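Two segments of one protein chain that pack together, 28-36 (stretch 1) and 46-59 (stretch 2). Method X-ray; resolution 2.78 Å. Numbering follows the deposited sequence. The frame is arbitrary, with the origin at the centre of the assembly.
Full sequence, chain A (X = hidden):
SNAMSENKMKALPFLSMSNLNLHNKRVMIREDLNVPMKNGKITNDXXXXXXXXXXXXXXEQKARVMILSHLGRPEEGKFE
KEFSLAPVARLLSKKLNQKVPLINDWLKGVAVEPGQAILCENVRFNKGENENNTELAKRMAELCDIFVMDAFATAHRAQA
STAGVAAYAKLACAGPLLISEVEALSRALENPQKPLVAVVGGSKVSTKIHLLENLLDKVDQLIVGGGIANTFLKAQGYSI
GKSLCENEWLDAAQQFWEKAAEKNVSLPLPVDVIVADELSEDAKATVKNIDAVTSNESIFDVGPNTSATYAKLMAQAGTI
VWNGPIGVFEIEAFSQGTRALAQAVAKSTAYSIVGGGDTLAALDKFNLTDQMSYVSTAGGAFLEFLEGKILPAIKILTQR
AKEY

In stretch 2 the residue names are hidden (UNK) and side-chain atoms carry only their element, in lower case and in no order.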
# COMPACT_ATOMS: atom_id res chain seq x y z
N MET A 28 -7.13 -1.42 -23.64
CA MET A 28 -7.83 -0.81 -22.53
C MET A 28 -6.94 -0.90 -21.29
O MET A 28 -6.74 -1.99 -20.74
CB MET A 28 -9.16 -1.54 -22.33
CG MET A 28 -10.27 -0.69 -21.77
SD MET A 28 -11.84 -1.58 -21.76
CE MET A 28 -12.92 -0.32 -22.43
N ILE A 29 -6.40 0.24 -20.87
CA ILE A 29 -5.50 0.31 -19.72
C ILE A 29 -6.21 0.89 -18.50
O ILE A 29 -6.58 2.05 -18.49
CB ILE A 29 -4.27 1.19 -20.02
CG1 ILE A 29 -3.55 0.70 -21.27
CG2 ILE A 29 -3.30 1.20 -18.85
CD1 ILE A 29 -2.49 1.67 -21.74
N ARG A 30 -6.38 0.07 -17.46
CA ARG A 30 -6.93 0.53 -16.19
C ARG A 30 -5.81 1.12 -15.35
O ARG A 30 -4.87 0.43 -14.94
CB ARG A 30 -7.60 -0.62 -15.44
CG ARG A 30 -8.22 -0.23 -14.06
CD ARG A 30 -9.49 0.55 -14.21
NE ARG A 30 -10.24 0.64 -12.96
CZ ARG A 30 -10.01 1.52 -11.98
NH1 ARG A 30 -9.03 2.40 -12.08
NH2 ARG A 30 -10.75 1.49 -10.88
N GLU A 31 -5.93 2.42 -15.08
CA GLU A 31 -4.94 3.14 -14.29
C GLU A 31 -5.60 3.75 -13.04
O GLU A 31 -6.82 3.82 -12.93
CB GLU A 31 -4.31 4.24 -15.14
CG GLU A 31 -3.60 3.74 -16.40
CD GLU A 31 -2.20 3.24 -16.14
OE1 GLU A 31 -1.72 3.36 -15.00
OE2 GLU A 31 -1.56 2.74 -17.11
N ASP A 32 -4.75 4.16 -12.09
CA ASP A 32 -5.14 4.88 -10.88
C ASP A 32 -4.73 6.33 -11.11
O ASP A 32 -3.63 6.73 -10.78
CB ASP A 32 -4.47 4.26 -9.65
CG ASP A 32 -4.88 4.94 -8.34
OD1 ASP A 32 -5.71 5.88 -8.33
OD2 ASP A 32 -4.36 4.54 -7.27
N LEU A 33 -5.62 7.09 -11.71
CA LEU A 33 -5.45 8.53 -11.94
C LEU A 33 -6.30 9.34 -10.96
O LEU A 33 -6.61 10.49 -11.23
CB LEU A 33 -5.85 8.86 -13.39
CG LEU A 33 -5.32 7.88 -14.45
CD1 LEU A 33 -5.64 8.37 -15.87
CD2 LEU A 33 -3.82 7.64 -14.29
N ASN A 34 -6.64 8.72 -9.82
CA ASN A 34 -7.53 9.28 -8.78
C ASN A 34 -6.83 10.37 -7.98
O ASN A 34 -6.47 10.18 -6.83
CB ASN A 34 -7.99 8.13 -7.84
CG ASN A 34 -8.96 8.58 -6.77
OD1 ASN A 34 -9.74 9.49 -6.96
ND2 ASN A 34 -8.90 7.93 -5.63
N VAL A 35 -6.64 11.52 -8.60
CA VAL A 35 -5.84 12.59 -8.04
C VAL A 35 -6.65 13.46 -7.07
O VAL A 35 -7.85 13.60 -7.23
CB VAL A 35 -5.25 13.49 -9.16
CG1 VAL A 35 -4.33 12.66 -10.06
CG2 VAL A 35 -6.35 14.14 -9.96
N PRO A 36 -5.98 14.06 -6.07
CA PRO A 36 -6.60 15.10 -5.21
C PRO A 36 -7.03 16.35 -6.00
O PRO A 36 -6.41 16.66 -7.02
CB PRO A 36 -5.48 15.46 -4.23
CG PRO A 36 -4.53 14.33 -4.28
CD PRO A 36 -4.61 13.76 -5.65
N UNK A 46 1.15 13.11 -8.90
CA UNK A 46 2.15 12.05 -8.86
C UNK A 46 1.65 10.77 -9.54
O UNK A 46 2.45 10.02 -10.11
c UNK A 46 3.55 10.62 -7.16
o UNK A 46 5.11 11.58 -8.71
o UNK A 46 5.88 10.13 -7.26
c UNK A 46 2.58 11.79 -7.40
c UNK A 46 4.94 10.80 -7.75
N UNK A 47 0.33 10.55 -9.52
CA UNK A 47 -0.26 9.34 -10.08
C UNK A 47 -0.26 9.38 -11.59
O UNK A 47 -0.05 8.35 -12.23
n UNK A 47 -4.82 7.68 -5.52
c UNK A 47 -3.05 8.75 -7.49
c UNK A 47 -1.82 9.39 -8.11
c UNK A 47 -3.97 8.63 -5.19
n UNK A 47 -3.13 9.15 -6.08
c UNK A 47 -1.68 9.14 -9.58
n UNK A 47 -3.94 9.08 -3.94
N UNK A 48 -0.50 10.55 -12.15
CA UNK A 48 -0.41 10.71 -13.60
C UNK A 48 1.04 10.50 -14.04
O UNK A 48 1.30 9.73 -14.97
c UNK A 48 -2.60 13.84 -13.34
c UNK A 48 -0.88 12.10 -14.08
c UNK A 48 -0.76 12.21 -15.60
c UNK A 48 -2.33 12.38 -13.64
N UNK A 49 1.97 11.17 -13.35
CA UNK A 49 3.41 11.06 -13.65
C UNK A 49 3.87 9.59 -13.59
O UNK A 49 4.69 9.15 -14.39
c UNK A 49 4.03 13.43 -12.93
c UNK A 49 4.28 11.94 -12.68
c UNK A 49 5.76 11.63 -12.84
N UNK A 50 3.31 8.84 -12.63
CA UNK A 50 3.62 7.42 -12.46
C UNK A 50 3.01 6.58 -13.60
O UNK A 50 3.67 5.72 -14.17
c UNK A 50 4.00 6.70 -8.70
n UNK A 50 0.86 7.61 -6.99
n UNK A 50 2.60 6.93 -8.34
c UNK A 50 2.17 7.44 -7.19
n UNK A 50 3.04 7.77 -6.22
c UNK A 50 3.12 6.93 -11.10
c UNK A 50 4.16 6.27 -10.18
N UNK A 51 1.77 6.86 -13.95
CA UNK A 51 1.06 6.11 -14.99
C UNK A 51 1.54 6.42 -16.42
O UNK A 51 1.29 5.64 -17.34
c UNK A 51 -0.44 6.34 -14.87
N UNK A 52 2.23 7.55 -16.61
CA UNK A 52 2.56 8.00 -17.96
C UNK A 52 3.26 6.94 -18.83
O UNK A 52 2.78 6.63 -19.91
c UNK A 52 3.39 9.28 -17.91
c UNK A 52 1.94 10.79 -19.22
c UNK A 52 4.45 11.11 -19.25
c UNK A 52 3.31 10.10 -19.18
N UNK A 53 4.37 6.37 -18.35
CA UNK A 53 5.15 5.46 -19.22
C UNK A 53 4.34 4.32 -19.85
O UNK A 53 4.59 3.96 -21.00
c UNK A 53 4.91 6.40 -16.98
c UNK A 53 6.22 4.90 -18.27
c UNK A 53 6.29 5.88 -17.14
N UNK A 54 3.41 3.75 -19.08
CA UNK A 54 2.52 2.69 -19.58
C UNK A 54 1.74 3.18 -20.79
O UNK A 54 1.54 2.45 -21.76
c UNK A 54 0.45 1.30 -19.10
o UNK A 54 2.19 1.55 -17.45
c UNK A 54 1.51 2.23 -18.50
N UNK A 55 1.32 4.44 -20.74
CA UNK A 55 0.59 5.07 -21.83
C UNK A 55 1.55 5.46 -22.97
O UNK A 55 1.17 5.44 -24.15
c UNK A 55 -1.80 7.02 -19.45
c UNK A 55 -0.98 6.93 -22.47
c UNK A 55 -0.20 6.30 -21.33
c UNK A 55 -1.18 5.87 -20.21
N UNK A 56 2.80 5.79 -22.64
CA UNK A 56 3.80 6.12 -23.66
C UNK A 56 4.23 4.88 -24.45
O UNK A 56 4.44 4.96 -25.66
c UNK A 56 5.99 8.89 -21.97
c UNK A 56 4.73 8.08 -22.26
o UNK A 56 6.47 9.63 -22.82
n UNK A 56 6.53 8.75 -20.76
c UNK A 56 5.02 6.80 -23.04
N UNK A 57 4.37 3.75 -23.76
CA UNK A 57 4.79 2.50 -24.40
C UNK A 57 3.70 1.95 -25.33
O UNK A 57 4.00 1.34 -26.36
c UNK A 57 5.94 -1.05 -21.68
c UNK A 57 5.88 0.20 -23.90
c UNK A 57 5.19 1.46 -23.34
c UNK A 57 6.75 -0.52 -22.86
n UNK A 57 6.76 -1.85 -20.73
N UNK A 58 2.43 2.16 -24.96
CA UNK A 58 1.31 1.72 -25.78
C UNK A 58 1.23 2.52 -27.07
O UNK A 58 1.10 1.94 -28.15
c UNK A 58 0.01 1.85 -25.02
N UNK A 59 1.32 3.84 -26.96
CA UNK A 59 1.35 4.75 -28.11
C UNK A 59 2.57 4.50 -29.01
O UNK A 59 2.45 4.50 -30.24
c UNK A 59 1.61 7.18 -28.76
c UNK A 59 0.04 6.58 -26.94
c UNK A 59 0.13 7.81 -26.06
c UNK A 59 1.37 6.23 -27.63

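Position 46 opens the helix with three side-chain carbons, the third carrying two oxygens. This carboxylate leads away from stretch 1 and touches nothing there; it is Glu-46. Position 47 has three carbons, a nitrogen, and then a carbon bearing two more nitrogens, a guanidinium. Its CB lies 3.3 Å from the backbone O of Asp-32, and its extended chain carries one terminal nitrogen to within 3.5 Å of Asp-32 OD1, a salt bridge that includes a weak hydrogen bond. It is Arg-47. OD1 sits at the edge of the guanidinium, near its plane, whereas the O of Asn-34 lies over one face, 3.3 Å from Arg-47 NH1, where the angle is too poor for a hydrogen bond.

Position 48 shows four carbons, forked at the first, with one arm two carbons long. That longer arm ends in a carbon 3.9 Å from Val-35 CG1; it is Ile-48. At 49, one carbon carries two others, and this small fork, out of reach of stretch 1, marks Val-49. Position 50 repeats the pattern of three carbons, a nitrogen and a carbon with two nitrogens, and makes no contact with stretch 1. It is Arg-50; its NH1 stands 3.8 Å from Glu-46 OE2, a long salt bridge in which no N-H points at the oxygen.

Position 51 has a lone carbon, CB, which points toward stretch 1 and meets both Glu-31 OE1, at 3.2 Å, and Leu-33 CD2, at 3.7 Å: Ala-51. Position 52 has four carbons forked at the second; its CA-to-CB bond points away from stretch 1 and it makes no contact: Leu-52. At 53, three carbons close a ring onto the backbone nitrogen, out of reach of stretch 1, giving Pro-53. With no N-H to offer, it interrupts the helical hydrogen bonding where the helix kinks.

Position 54 has one carbon bearing an oxygen and a carbon. Its methyl packs 3.8 Å from Ile-29 CG2 and 3.2 Å from Glu-31 OE2, while its hydroxyl is hydrogen-bonded elsewhere in the structure; it is Thr-54. At 55, four carbons fork at the first, and the inner carbon of the two-carbon arm is 4.4 Å from Glu-31 OE2: Ile-55. Three carbons ending in an oxygen and a nitrogen at 56 fit an amide; the exposed residue is Gln-56. Position 57 has four carbons in a row ending in nitrogen and does not reach stretch 1; it is Lys-57. Position 58 has a single carbon, its CB 4.1 Å from Ile-29 CD1: Ala-58. Position 59, four carbons forked at the first with one longer arm, is out of reach: Ile-59.

The helix runs nearly antiparallel to the strand, at 165°, with the axes 10.1 Å apart at closest approach. Ala-51, Thr-54 and Ala-58 face stretch 1, packing against Ile-29, Glu-31 and Leu-33. The contact is mixed: the apolar pairs Ile-29 with Ala-58, Leu-33 with Ala-51 and Val-35 with Ile-48 are joined by the Glu-31 carboxylate and by Arg-47, which has the largest covered area and makes the one salt bridge across the stretches.

Stretch 2 46-59: ERIVRALPTIQKAI
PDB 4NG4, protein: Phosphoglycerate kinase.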